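Local coordinates for lipid II:glycine glycyltransferase (Staphylococcus aureus, PDB 6SNR), which probably adds the first glycine of the pentaglycine bridge to the lysine of lipid II, using glycyl-tRNA as donor, in staphylococcal cell-wall synthesis, at residues L230-P235 and G301-G306; T179-S184 and N333-Y338; K190-L195 and Y320-N325; V171-K176 and D329-H334. All coordinates share one frame; numbering follows the deposited sequence.

Interaction 1. Residues L230-P235 and G301-G306; sequences LVKLDP and GIYLSG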
loop_
_atom_site.group_PDB
_atom_site.type_symbol
_atom_site.label_atom_id
_atom_site.label_comp_id
_atom_site.label_asym_id
_atom_site.label_seq_id
_atom_site.Cartn_x
_atom_site.Cartn_y
_atom_site.Cartn_z
ATOM N N LEU A 230 -4.501 -12.451 -1.402
ATOM C CA LEU A 230 -3.793 -13.632 -0.901
ATOM C C LEU A 230 -3.195 -14.371 -2.112
ATOM O O LEU A 230 -3.844 -14.449 -3.186
ATOM C CB LEU A 230 -4.779 -14.533 -0.193
ATOM C CG LEU A 230 -5.419 -14.046 1.083
ATOM C CD1 LEU A 230 -6.413 -15.066 1.613
ATOM C CD2 LEU A 230 -4.349 -13.763 2.108
ATOM N N VAL A 231 -2.009 -14.935 -1.944
ATOM C CA VAL A 231 -1.367 -15.703 -3.055
ATOM C C VAL A 231 -1.387 -17.188 -2.671
ATOM O O VAL A 231 -0.919 -17.544 -1.598
ATOM C CB VAL A 231 0.066 -15.260 -3.298
ATOM C CG1 VAL A 231 0.718 -16.081 -4.416
ATOM C CG2 VAL A 231 0.109 -13.766 -3.647
ATOM N N LYS A 232 -1.929 -18.003 -3.575
ATOM C CA LYS A 232 -2.150 -19.426 -3.358
ATOM C C LYS A 232 -1.301 -20.255 -4.348
ATOM O O LYS A 232 -1.169 -19.911 -5.521
ATOM C CB LYS A 232 -3.611 -19.752 -3.602
ATOM C CG LYS A 232 -3.995 -21.169 -3.198
ATOM C CD LYS A 232 -5.496 -21.354 -3.236
ATOM C CE LYS A 232 -5.996 -21.982 -1.959
ATOM N NZ LYS A 232 -7.377 -22.491 -2.184
ATOM N N LEU A 233 -0.770 -21.363 -3.853
ATOM C CA LEU A 233 -0.172 -22.388 -4.703
ATOM C C LEU A 233 -1.167 -23.537 -4.634
ATOM O O LEU A 233 -1.392 -24.067 -3.547
ATOM C CB LEU A 233 1.169 -22.819 -4.143
ATOM C CG LEU A 233 1.774 -24.089 -4.799
ATOM C CD1 LEU A 233 1.876 -23.897 -6.315
ATOM C CD2 LEU A 233 3.140 -24.380 -4.200
ATOM N N ASP A 234 -1.802 -23.857 -5.754
ATOM C CA ASP A 234 -2.842 -24.884 -5.774
ATOM C C ASP A 234 -2.365 -26.071 -6.610
ATOM O O ASP A 234 -2.270 -25.958 -7.833
ATOM C CB ASP A 234 -4.141 -24.394 -6.382
ATOM C CG ASP A 234 -5.273 -25.367 -6.136
ATOM O OD1 ASP A 234 -5.687 -25.511 -4.962
ATOM O OD2 ASP A 234 -5.715 -26.039 -7.087
ATOM N N PRO A 235 -2.102 -27.196 -5.951
ATOM C CA PRO A 235 -1.594 -28.374 -6.695
ATOM C C PRO A 235 -2.501 -28.879 -7.795
ATOM O O PRO A 235 -2.005 -29.238 -8.855
ATOM C CB PRO A 235 -1.481 -29.442 -5.617
ATOM C CG PRO A 235 -1.284 -28.703 -4.356
ATOM C CD PRO A 235 -2.034 -27.400 -4.498
ATOM N N GLY A 301 -4.783 -26.471 -1.529
ATOM C CA GLY A 301 -3.680 -25.521 -1.713
ATOM C C GLY A 301 -3.160 -24.901 -0.438
ATOM O O GLY A 301 -3.621 -25.201 0.667
ATOM N N ILE A 302 -2.172 -24.027 -0.602
ATOM C CA ILE A 302 -1.520 -23.397 0.502
ATOM C C ILE A 302 -1.363 -21.933 0.129
ATOM O O ILE A 302 -1.039 -21.603 -1.013
ATOM C CB ILE A 302 -0.136 -24.023 0.796
ATOM C CG1 ILE A 302 0.454 -23.457 2.101
ATOM C CG2 ILE A 302 0.834 -23.827 -0.354
ATOM C CD1 ILE A 302 1.922 -23.769 2.313
ATOM N N TYR A 303 -1.623 -21.075 1.099
ATOM C CA TYR A 303 -1.391 -19.641 0.912
ATOM C C TYR A 303 0.025 -19.284 1.341
ATOM O O TYR A 303 0.473 -19.670 2.411
ATOM C CB TYR A 303 -2.413 -18.843 1.720
ATOM C CG TYR A 303 -3.785 -18.886 1.113
ATOM C CD1 TYR A 303 -4.083 -18.194 -0.052
ATOM C CD2 TYR A 303 -4.806 -19.603 1.713
ATOM C CE1 TYR A 303 -5.342 -18.215 -0.636
ATOM C CE2 TYR A 303 -6.073 -19.629 1.151
ATOM C CZ TYR A 303 -6.351 -18.949 -0.017
ATOM O OH TYR A 303 -7.625 -18.993 -0.575
ATOM N N LEU A 304 0.694 -18.505 0.485
ATOM C CA LEU A 304 2.075 -18.125 0.635
ATOM C C LEU A 304 2.327 -16.687 1.049
ATOM O O LEU A 304 3.327 -16.386 1.700
ATOM C CB LEU A 304 2.771 -18.316 -0.725
ATOM C CG LEU A 304 2.786 -19.750 -1.280
ATOM C CD1 LEU A 304 3.647 -19.799 -2.525
ATOM C CD2 LEU A 304 3.245 -20.731 -0.226
ATOM N N SER A 305 1.469 -15.778 0.593
ATOM C CA SER A 305 1.649 -14.376 0.945
ATOM C C SER A 305 0.300 -13.683 0.968
ATOM O O SER A 305 -0.686 -14.212 0.494
ATOM C CB SER A 305 2.600 -13.670 -0.006
ATOM O OG SER A 305 2.103 -13.561 -1.317
ATOM N N GLY A 306 0.276 -12.467 1.489
ATOM C CA GLY A 306 -0.959 -11.684 1.537
ATOM C C GLY A 306 -0.637 -10.225 1.810
ATOM O O GLY A 306 0.486 -9.881 2.259
#
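Val231 O is gripped twice from the opposite strand: Leu304 N reaches it at 2.8 Å in a nearly straight bond, and the CA-H of Tyr303 adds a weaker contact, with Tyr303 CA 3.3 Å from Val231 O. Further along, Leu233 and Ile302 exchange backbone hydrogen bonds in both directions, Leu233 N to Ile302 O and Ile302 N to Leu233 O, as an antiparallel hydrogen-bonded pair. At Val231 the register slips by one residue: Leu230 faces Gly306 but Lys232 faces Tyr303. Leu304, with psi at -34°, shares the position opposite Val231 with Ser305, the mark of a beta bulge. The Tyr303 ring lies between two aliphatic chains: Leu230 CD1 sits over one face, 4.2 Å from the centroid of the Tyr303 ring, and Lys232 CE covers the other as a second CH-pi contact. A bend at chi3 (-131°) lays Lys232 CE over the ring; NZ beyond it is hydrogen-bonded to Glu300 O, and Tyr303 OH to Glu182 OE1. On the other face of the sheet Val231 CG2 presses on Ser305 OG at 3.1 Å, a tight approach to a buried hydroxyl without a polar partner in the model. The pair joins neighbouring strands 226-233 and 302-312 at the root of the two long helices 235-262 and 267-297, with strand 180-183 on one flank, strand 315-323 on the other and helix 332-347 over Val231 and Ser305.

Interaction 2. Residues T179-S184 and N333-Y338; sequences TTVERS and NHHMQY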
loop_
_atom_site.group_PDB
_atom_site.type_symbol
_atom_site.label_atom_id
_atom_site.label_comp_id
_atom_site.label_asym_id
_atom_site.label_seq_id
_atom_site.Cartn_x
_atom_site.Cartn_y
_atom_site.Cartn_z
ATOM N N THR A 179 1.706 -19.679 -9.227
ATOM C CA THR A 179 0.770 -19.217 -8.166
ATOM C C THR A 179 -0.396 -18.440 -8.795
ATOM O O THR A 179 -0.308 -18.014 -9.930
ATOM C CB THR A 179 1.473 -18.290 -7.127
ATOM O OG1 THR A 179 2.158 -17.211 -7.784
ATOM C CG2 THR A 179 2.458 -19.077 -6.251
ATOM N N THR A 180 -1.473 -18.237 -8.028
ATOM C CA THR A 180 -2.560 -17.338 -8.410
ATOM C C THR A 180 -2.734 -16.284 -7.308
ATOM O O THR A 180 -2.471 -16.547 -6.111
ATOM C CB THR A 180 -3.905 -18.076 -8.586
ATOM O OG1 THR A 180 -4.203 -18.808 -7.403
ATOM C CG2 THR A 180 -3.823 -19.069 -9.738
ATOM N N VAL A 181 -3.115 -15.093 -7.734
ATOM C CA VAL A 181 -3.417 -14.007 -6.764
ATOM C C VAL A 181 -4.931 -13.904 -6.678
ATOM O O VAL A 181 -5.595 -13.732 -7.699
ATOM C CB VAL A 181 -2.774 -12.705 -7.204
ATOM C CG1 VAL A 181 -3.021 -11.623 -6.168
ATOM C CG2 VAL A 181 -1.262 -12.917 -7.413
ATOM N N GLU A 182 -5.453 -13.992 -5.447
ATOM C CA GLU A 182 -6.890 -13.849 -5.167
ATOM C C GLU A 182 -7.168 -12.514 -4.453
ATOM O O GLU A 182 -6.419 -12.147 -3.564
ATOM C CB GLU A 182 -7.362 -14.940 -4.207
ATOM C CG GLU A 182 -7.313 -16.364 -4.741
ATOM C CD GLU A 182 -7.661 -17.421 -3.699
ATOM O OE1 GLU A 182 -7.889 -17.100 -2.508
ATOM O OE2 GLU A 182 -7.678 -18.612 -4.088
ATOM N N ARG A 183 -8.235 -11.832 -4.865
ATOM C CA ARG A 183 -8.812 -10.740 -4.047
ATOM C C ARG A 183 -9.729 -11.429 -3.085
ATOM O O ARG A 183 -10.736 -12.049 -3.503
ATOM C CB ARG A 183 -9.560 -9.708 -4.919
ATOM C CG ARG A 183 -10.029 -8.441 -4.190
ATOM C CD ARG A 183 -11.147 -7.750 -4.965
ATOM N NE ARG A 183 -12.455 -8.227 -4.511
ATOM C CZ ARG A 183 -13.605 -8.080 -5.168
ATOM N NH1 ARG A 183 -13.641 -7.447 -6.342
ATOM N NH2 ARG A 183 -14.729 -8.582 -4.647
ATOM N N SER A 184 -9.389 -11.383 -1.794
ATOM C CA SER A 184 -10.062 -12.157 -0.759
ATOM C C SER A 184 -11.195 -11.352 -0.088
ATOM O O SER A 184 -11.656 -10.341 -0.655
ATOM C CB SER A 184 -9.050 -12.679 0.259
ATOM O OG SER A 184 -9.576 -13.660 1.154
ATOM N N ASN A 333 5.461 -12.939 -3.405
ATOM C CA ASN A 333 5.385 -11.476 -3.134
ATOM C C ASN A 333 5.516 -10.658 -4.409
ATOM O O ASN A 333 4.861 -9.639 -4.575
ATOM C CB ASN A 333 6.461 -11.053 -2.131
ATOM C CG ASN A 333 6.263 -11.698 -0.757
ATOM O OD1 ASN A 333 7.163 -12.315 -0.195
ATOM N ND2 ASN A 333 5.084 -11.546 -0.215
ATOM N N HIS A 334 6.339 -11.113 -5.356
ATOM C CA HIS A 334 6.504 -10.386 -6.620
ATOM C C HIS A 334 5.273 -10.478 -7.493
ATOM O O HIS A 334 4.864 -9.480 -8.120
ATOM C CB HIS A 334 7.720 -10.958 -7.400
ATOM C CG HIS A 334 9.014 -10.786 -6.685
ATOM N ND1 HIS A 334 9.385 -11.574 -5.618
ATOM C CD2 HIS A 334 10.020 -9.904 -6.860
ATOM C CE1 HIS A 334 10.566 -11.189 -5.183
ATOM N NE2 HIS A 334 10.972 -10.179 -5.928
ATOM N N HIS A 335 4.636 -11.654 -7.498
ATOM C CA HIS A 335 3.378 -11.839 -8.188
ATOM C C HIS A 335 2.291 -10.935 -7.584
ATOM O O HIS A 335 1.604 -10.190 -8.303
ATOM C CB HIS A 335 2.953 -13.317 -8.115
ATOM C CG HIS A 335 1.938 -13.688 -9.131
ATOM N ND1 HIS A 335 1.344 -14.941 -9.182
ATOM C CD2 HIS A 335 1.367 -12.965 -10.109
ATOM C CE1 HIS A 335 0.452 -14.958 -10.145
ATOM N NE2 HIS A 335 0.455 -13.778 -10.734
ATOM N N MET A 336 2.237 -10.988 -6.249
ATOM C CA MET A 336 1.303 -10.156 -5.453
ATOM C C MET A 336 1.414 -8.655 -5.738
ATOM O O MET A 336 0.385 -8.005 -6.082
ATOM C CB MET A 336 1.507 -10.388 -3.951
ATOM C CG MET A 336 0.266 -10.047 -3.133
ATOM S SD MET A 336 0.535 -10.522 -1.413
ATOM C CE MET A 336 1.925 -9.597 -0.869
ATOM N N GLN A 337 2.631 -8.142 -5.693
ATOM C CA GLN A 337 2.855 -6.678 -5.922
ATOM C C GLN A 337 2.372 -6.234 -7.287
ATOM O O GLN A 337 1.631 -5.255 -7.416
ATOM C CB GLN A 337 4.299 -6.261 -5.752
ATOM C CG GLN A 337 4.781 -6.270 -4.318
ATOM C CD GLN A 337 4.067 -5.240 -3.441
ATOM O OE1 GLN A 337 3.477 -4.270 -3.948
ATOM N NE2 GLN A 337 4.165 -5.427 -2.121
ATOM N N TYR A 338 2.797 -6.927 -8.340
ATOM C CA TYR A 338 2.437 -6.507 -9.676
ATOM C C TYR A 338 0.922 -6.601 -9.906
ATOM O O TYR A 338 0.328 -5.731 -10.529
ATOM C CB TYR A 338 3.237 -7.383 -10.687
ATOM C CG TYR A 338 3.031 -7.045 -12.155
ATOM C CD1 TYR A 338 3.321 -5.782 -12.648
ATOM C CD2 TYR A 338 2.637 -8.020 -13.075
ATOM C CE1 TYR A 338 3.197 -5.461 -14.000
ATOM C CE2 TYR A 338 2.516 -7.709 -14.438
ATOM C CZ TYR A 338 2.793 -6.428 -14.882
ATOM O OH TYR A 338 2.687 -6.085 -16.221
#
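Thr179 at the edge and Val181 over one face fix the His335 imidazole in the tight half of this contact. Thr179 OG1 meets His335 ND1 at 2.8 Å in a hydrogen bond near the plane of the ring, and either group could be the donor. At the same end, Thr179 O comes within 3.2 Å of His335 CE1. Val181 sends its CG2 methyl straight down on one face of the imidazole, 3.6 Å from the centroid of the His335 ring and only 4° off the ring normal, a well-centred CH-pi contact. His335 chi1 (-162°) sets CG anti to the backbone N, on the side of the strand. With a bond at the rim and a methyl over the face, both the tilt and the rotation of the imidazole are constrained.

Packing is looser beyond the ring. Met336 offers mainly its backbone, its N lying 4.2 Å from Val181 CG2, while its thioether end leads off toward Ser305 and Ala307. Thr180 points its CB away from the helix, and from Glu182 onward the strand runs clear of it toward an exposed Arg183. Strand 180-183 is the outermost one of its sheet, and the 333-338 part of helix 332-347 crosses it at -48°, the layered helix-on-sheet packing expected of the acetyltransferase-like fold in FemABX enzymes.

Interaction 3. Residues K190-L195 and Y320-N325; sequences KTFAEL and YGASSN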
loop_
_atom_site.group_PDB
_atom_site.type_symbol
_atom_site.label_atom_id
_atom_site.label_comp_id
_atom_site.label_asym_id
_atom_site.label_seq_id
_atom_site.Cartn_x
_atom_site.Cartn_y
_atom_site.Cartn_z
ATOM N N LYS A 190 -7.922 -14.341 8.529
ATOM C CA LYS A 190 -7.366 -15.340 9.442
ATOM C C LYS A 190 -6.096 -15.928 8.862
ATOM O O LYS A 190 -5.093 -15.974 9.554
ATOM C CB LYS A 190 -8.359 -16.448 9.783
ATOM C CG LYS A 190 -9.403 -16.045 10.821
ATOM C CD LYS A 190 -10.349 -17.190 11.172
ATOM C CE LYS A 190 -9.598 -18.424 11.666
ATOM N NZ LYS A 190 -10.490 -19.439 12.310
ATOM N N THR A 191 -6.127 -16.223 7.565
ATOM C CA THR A 191 -4.920 -16.579 6.802
ATOM C C THR A 191 -3.886 -15.448 6.858
ATOM O O THR A 191 -2.695 -15.652 7.147
ATOM C CB THR A 191 -5.299 -16.949 5.346
ATOM O OG1 THR A 191 -6.150 -18.119 5.352
ATOM C CG2 THR A 191 -4.023 -17.247 4.504
ATOM N N PHE A 192 -4.324 -14.220 6.601
ATOM C CA PHE A 192 -3.387 -13.102 6.668
ATOM C C PHE A 192 -2.681 -12.935 8.008
ATOM O O PHE A 192 -1.485 -12.682 8.102
ATOM C CB PHE A 192 -4.147 -11.812 6.326
ATOM C CG PHE A 192 -3.258 -10.619 6.241
ATOM C CD1 PHE A 192 -2.349 -10.507 5.209
ATOM C CD2 PHE A 192 -3.308 -9.627 7.212
ATOM C CE1 PHE A 192 -1.527 -9.420 5.107
ATOM C CE2 PHE A 192 -2.450 -8.541 7.132
ATOM C CZ PHE A 192 -1.567 -8.423 6.084
ATOM N N ALA A 193 -3.443 -13.038 9.096
ATOM C CA ALA A 193 -2.836 -12.853 10.414
ATOM C C ALA A 193 -1.793 -13.922 10.709
ATOM O O ALA A 193 -0.787 -13.647 11.380
ATOM C CB ALA A 193 -3.918 -12.861 11.493
ATOM N N GLU A 194 -2.042 -15.142 10.231
ATOM C CA GLU A 194 -1.092 -16.253 10.371
ATOM C C GLU A 194 0.207 -15.945 9.628
ATOM O O GLU A 194 1.308 -16.140 10.146
ATOM C CB GLU A 194 -1.705 -17.559 9.838
ATOM C CG GLU A 194 -2.861 -18.105 10.680
ATOM C CD GLU A 194 -3.402 -19.438 10.172
ATOM O OE1 GLU A 194 -2.595 -20.388 10.047
ATOM O OE2 GLU A 194 -4.629 -19.548 9.914
ATOM N N LEU A 195 0.082 -15.455 8.398
ATOM C CA LEU A 195 1.245 -15.070 7.636
ATOM C C LEU A 195 2.016 -13.933 8.311
ATOM O O LEU A 195 3.247 -13.894 8.298
ATOM C CB LEU A 195 0.821 -14.663 6.208
ATOM C CG LEU A 195 0.268 -15.764 5.313
ATOM C CD1 LEU A 195 -0.320 -15.168 4.046
ATOM C CD2 LEU A 195 1.373 -16.753 4.967
ATOM N N TYR A 320 0.085 -3.166 4.447
ATOM C CA TYR A 320 0.704 -4.255 5.170
ATOM C C TYR A 320 0.852 -5.443 4.228
ATOM O O TYR A 320 -0.034 -5.695 3.418
ATOM C CB TYR A 320 -0.162 -4.716 6.368
ATOM C CG TYR A 320 -0.264 -3.737 7.514
ATOM C CD1 TYR A 320 0.752 -3.626 8.423
ATOM C CD2 TYR A 320 -1.420 -2.969 7.705
ATOM C CE1 TYR A 320 0.679 -2.724 9.490
ATOM C CE2 TYR A 320 -1.514 -2.061 8.757
ATOM C CZ TYR A 320 -0.475 -1.959 9.649
ATOM O OH TYR A 320 -0.544 -1.076 10.693
ATOM N N GLY A 321 1.955 -6.172 4.364
ATOM C CA GLY A 321 2.176 -7.427 3.623
ATOM C C GLY A 321 2.840 -8.491 4.481
ATOM O O GLY A 321 3.513 -8.155 5.464
ATOM N N ALA A 322 2.630 -9.757 4.141
ATOM C CA ALA A 322 3.161 -10.877 4.947
ATOM C C ALA A 322 3.427 -12.037 4.039
ATOM O O ALA A 322 2.784 -12.162 2.989
ATOM C CB ALA A 322 2.197 -11.275 6.062
ATOM N N SER A 323 4.376 -12.900 4.418
ATOM C CA SER A 323 4.607 -14.101 3.624
ATOM C C SER A 323 5.224 -15.190 4.482
ATOM O O SER A 323 5.882 -14.877 5.479
ATOM C CB SER A 323 5.516 -13.794 2.422
ATOM O OG SER A 323 6.769 -13.269 2.834
ATOM N N SER A 324 4.987 -16.436 4.074
ATOM C CA SER A 324 5.450 -17.612 4.826
ATOM C C SER A 324 6.872 -17.952 4.452
ATOM O O SER A 324 7.442 -17.365 3.550
ATOM C CB SER A 324 4.569 -18.824 4.561
ATOM O OG SER A 324 4.715 -19.293 3.237
ATOM N N ASN A 325 7.441 -18.901 5.191
ATOM C CA ASN A 325 8.787 -19.392 4.925
ATOM C C ASN A 325 8.844 -20.480 3.844
ATOM O O ASN A 325 9.935 -20.912 3.456
ATOM C CB ASN A 325 9.395 -19.936 6.239
ATOM C CG ASN A 325 9.559 -18.865 7.311
ATOM O OD1 ASN A 325 9.157 -19.054 8.456
ATOM N ND2 ASN A 325 10.213 -17.771 6.966
#
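Phe192 and Leu195 seat helix 189-202 on Ala322 and its neighbours in strand 315-323, one helix-on-sheet layer of the acetyltransferase-like fold. The two segments cross at 74°, so the helix runs steeply over the strand and meets it through few residues.

The aromatic part lies at the Tyr320 end. Phe192 holds CG anti to its backbone N (chi1 -175°), starting its ring out from the helix toward the strand. The rim atom Phe192 CZ touches Tyr320 CB at 4.0 Å, and Gly321 CA also sits at the ring edge. The Phe192 and Tyr320 side chains cross at about a right angle, and each of the two rings packs edge-to-face with Phe213 of helix 210-220. Tyr320 OH leaves this group to bond with Tyr212 OH.

The aliphatic part is tighter. Ala322 points its methyl at the helix backbone, its CB 3.5 Å from Leu195 C, and that same CB is 3.7 Å from Leu195 CB; a small residue here lets the two backbones come close.

Polar links between helix and strand come from farther along the helix: Thr199 OG1 is hydrogen-bonded to both Leu195 O and Ser323 N, and Arg202 NH1 to Ser323 O. At the far end of the strand Leu195 CD2 rests against the first loop residue after it, 3.7 Å from Ser324 N and 3.8 Å from Ser324 CB.

Interaction 4. Residues V171-K176 and D329-H334; sequences VRLALK and DFLPNH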
loop_
_atom_site.group_PDB
_atom_site.type_symbol
_atom_site.label_atom_id
_atom_site.label_comp_id
_atom_site.label_asym_id
_atom_site.label_seq_id
_atom_site.Cartn_x
_atom_site.Cartn_y
_atom_site.Cartn_z
ATOM N N VAL A 171 9.749 -10.639 -11.471
ATOM C CA VAL A 171 8.318 -10.524 -11.727
ATOM C C VAL A 171 7.874 -11.437 -12.886
ATOM O O VAL A 171 6.873 -12.125 -12.783
ATOM C CB VAL A 171 7.871 -9.059 -11.963
ATOM C CG1 VAL A 171 6.423 -8.991 -12.414
ATOM C CG2 VAL A 171 8.098 -8.229 -10.684
ATOM N N ARG A 172 8.639 -11.440 -13.992
ATOM C CA ARG A 172 8.289 -12.288 -15.123
ATOM C C ARG A 172 8.297 -13.752 -14.699
ATOM O O ARG A 172 7.428 -14.496 -15.104
ATOM C CB ARG A 172 9.253 -12.050 -16.289
ATOM C CG ARG A 172 9.087 -10.676 -16.932
ATOM C CD ARG A 172 9.598 -10.637 -18.380
ATOM N NE ARG A 172 9.625 -9.259 -18.855
ATOM C CZ ARG A 172 10.617 -8.409 -18.622
ATOM N NH1 ARG A 172 11.714 -8.811 -18.014
ATOM N NH2 ARG A 172 10.529 -7.158 -19.090
ATOM N N LEU A 173 9.259 -14.153 -13.870
ATOM C CA LEU A 173 9.291 -15.528 -13.352
ATOM C C LEU A 173 8.080 -15.800 -12.482
ATOM O O LEU A 173 7.419 -16.812 -12.593
ATOM C CB LEU A 173 10.554 -15.800 -12.566
ATOM C CG LEU A 173 11.819 -15.889 -13.417
ATOM C CD1 LEU A 173 13.020 -16.018 -12.496
ATOM C CD2 LEU A 173 11.756 -17.022 -14.442
ATOM N N ALA A 174 7.751 -14.837 -11.632
ATOM C CA ALA A 174 6.611 -15.028 -10.765
ATOM C C ALA A 174 5.291 -15.256 -11.506
ATOM O O ALA A 174 4.459 -16.067 -11.085
ATOM C CB ALA A 174 6.498 -13.820 -9.824
ATOM N N LEU A 175 5.109 -14.551 -12.606
ATOM C CA LEU A 175 3.907 -14.661 -13.437
ATOM C C LEU A 175 3.812 -16.039 -14.066
ATOM O O LEU A 175 2.721 -16.497 -14.332
ATOM C CB LEU A 175 3.915 -13.609 -14.547
ATOM C CG LEU A 175 3.806 -12.152 -14.111
ATOM C CD1 LEU A 175 4.071 -11.149 -15.244
ATOM C CD2 LEU A 175 2.434 -11.961 -13.476
ATOM N N LYS A 176 4.963 -16.691 -14.249
ATOM C CA LYS A 176 5.026 -18.013 -14.918
ATOM C C LYS A 176 5.036 -19.216 -13.983
ATOM O O LYS A 176 4.639 -20.304 -14.403
ATOM C CB LYS A 176 6.272 -18.107 -15.811
ATOM C CG LYS A 176 6.287 -17.161 -17.008
ATOM C CD LYS A 176 7.711 -16.825 -17.440
ATOM C CE LYS A 176 8.400 -17.988 -18.143
ATOM N NZ LYS A 176 7.999 -18.040 -19.584
ATOM N N ASP A 329 10.643 -19.950 -3.764
ATOM C CA ASP A 329 11.028 -19.978 -5.186
ATOM C C ASP A 329 9.891 -19.711 -6.171
ATOM O O ASP A 329 10.133 -19.428 -7.336
ATOM C CB ASP A 329 11.708 -21.323 -5.533
ATOM C CG ASP A 329 13.161 -21.374 -5.122
ATOM O OD1 ASP A 329 13.603 -20.509 -4.330
ATOM O OD2 ASP A 329 13.876 -22.296 -5.607
ATOM N N PHE A 330 8.642 -19.723 -5.704
ATOM C CA PHE A 330 7.538 -19.336 -6.537
ATOM C C PHE A 330 7.390 -17.812 -6.591
ATOM O O PHE A 330 6.551 -17.334 -7.309
ATOM C CB PHE A 330 6.245 -19.957 -5.994
ATOM C CG PHE A 330 6.038 -21.384 -6.428
ATOM C CD1 PHE A 330 6.684 -22.414 -5.773
ATOM C CD2 PHE A 330 5.233 -21.673 -7.526
ATOM C CE1 PHE A 330 6.516 -23.730 -6.198
ATOM C CE2 PHE A 330 5.059 -22.985 -7.951
ATOM C CZ PHE A 330 5.698 -24.009 -7.264
ATOM N N LEU A 331 8.212 -17.095 -5.837
ATOM C CA LEU A 331 8.212 -15.611 -5.815
ATOM C C LEU A 331 6.813 -15.030 -5.624
ATOM O O LEU A 331 6.391 -14.140 -6.371
ATOM C CB LEU A 331 8.867 -15.051 -7.069
ATOM C CG LEU A 331 10.285 -15.628 -7.292
ATOM C CD1 LEU A 331 10.681 -15.464 -8.747
ATOM C CD2 LEU A 331 11.276 -14.972 -6.344
ATOM N N PRO A 332 6.079 -15.522 -4.616
ATOM C CA PRO A 332 4.700 -15.053 -4.412
ATOM C C PRO A 332 4.550 -13.551 -4.157
ATOM O O PRO A 332 3.597 -12.984 -4.684
ATOM C CB PRO A 332 4.220 -15.879 -3.232
ATOM C CG PRO A 332 5.452 -16.091 -2.442
ATOM C CD PRO A 332 6.528 -16.356 -3.487
ATOM N N ASN A 333 5.461 -12.939 -3.405
ATOM C CA ASN A 333 5.385 -11.476 -3.134
ATOM C C ASN A 333 5.516 -10.658 -4.409
ATOM O O ASN A 333 4.861 -9.639 -4.575
ATOM C CB ASN A 333 6.461 -11.053 -2.131
ATOM C CG ASN A 333 6.263 -11.698 -0.757
ATOM O OD1 ASN A 333 7.163 -12.315 -0.195
ATOM N ND2 ASN A 333 5.084 -11.546 -0.215
ATOM N N HIS A 334 6.339 -11.113 -5.356
ATOM C CA HIS A 334 6.504 -10.386 -6.620
ATOM C C HIS A 334 5.273 -10.478 -7.493
ATOM O O HIS A 334 4.864 -9.480 -8.120
ATOM C CB HIS A 334 7.720 -10.958 -7.400
ATOM C CG HIS A 334 9.014 -10.786 -6.685
ATOM N ND1 HIS A 334 9.385 -11.574 -5.618
ATOM C CD2 HIS A 334 10.020 -9.904 -6.860
ATOM C CE1 HIS A 334 10.566 -11.189 -5.183
ATOM N NE2 HIS A 334 10.972 -10.179 -5.928
HETATM O O HOH W 1 4.383 -17.852 -8.961
#
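Leu331 chi1 at -54° sets CG anti to the carbonyl carbon, and chi2 near 159° carries CD1 across to Leu173, where Leu331 CD1 meets Leu173 CB at 3.8 Å. Leu331 has phi and psi both near +50°, a left-handed conformation at the N-cap of helix 332-347, just where the chain leaves a short 3-10 turn. Ala174 answers from helix 165-177. Its methyl meets three groups, with Ala174 CB 3.5 Å from Leu331 O, 3.8 Å from Leu331 CB and 3.9 Å from His334 CB, and Val171 CG2 adds a looser touch on His334 CB. The direct contacts are mostly apolar, with one methyl against a carbonyl oxygen, and the CA atoms of Ala174 and Leu331 are 5.2 Å apart. A water lies 2.8 Å from Ala174 O and 2.8 Å from Phe330 O, placed to donate to either, though further acceptors compete for its two protons. Another tie lies just past the segment, where Arg177 NH1 bonds to Asp329 O. Helix 165-177 therefore lies against the start of helix 332-347, whose Pro332 and Asn333 turn to strand 302-312 on the sheet beneath.

Overall arrangement
All four contacts lie within the domain built on the mixed sheet that holds strands 180-183, 226-233, 302-312 and 315-323, their centres between 9 and about 17 Å apart. Along the chain the first partners come in the order interaction 4, 2, 3 and 1, and the second partners in the order 1, 3, then 4 and 2, which share helix 332-347. Interaction 1 pairs two strands of the sheet. Interaction 2 lays helix 332-347 on its edge strand, interaction 3 puts helix 189-202 on the opposite face, and interaction 4 adds helix 165-177 outside helix 332-347. The long hairpin of helices 235-262 and 267-297 leaves this layered body and returns to it at interaction 1.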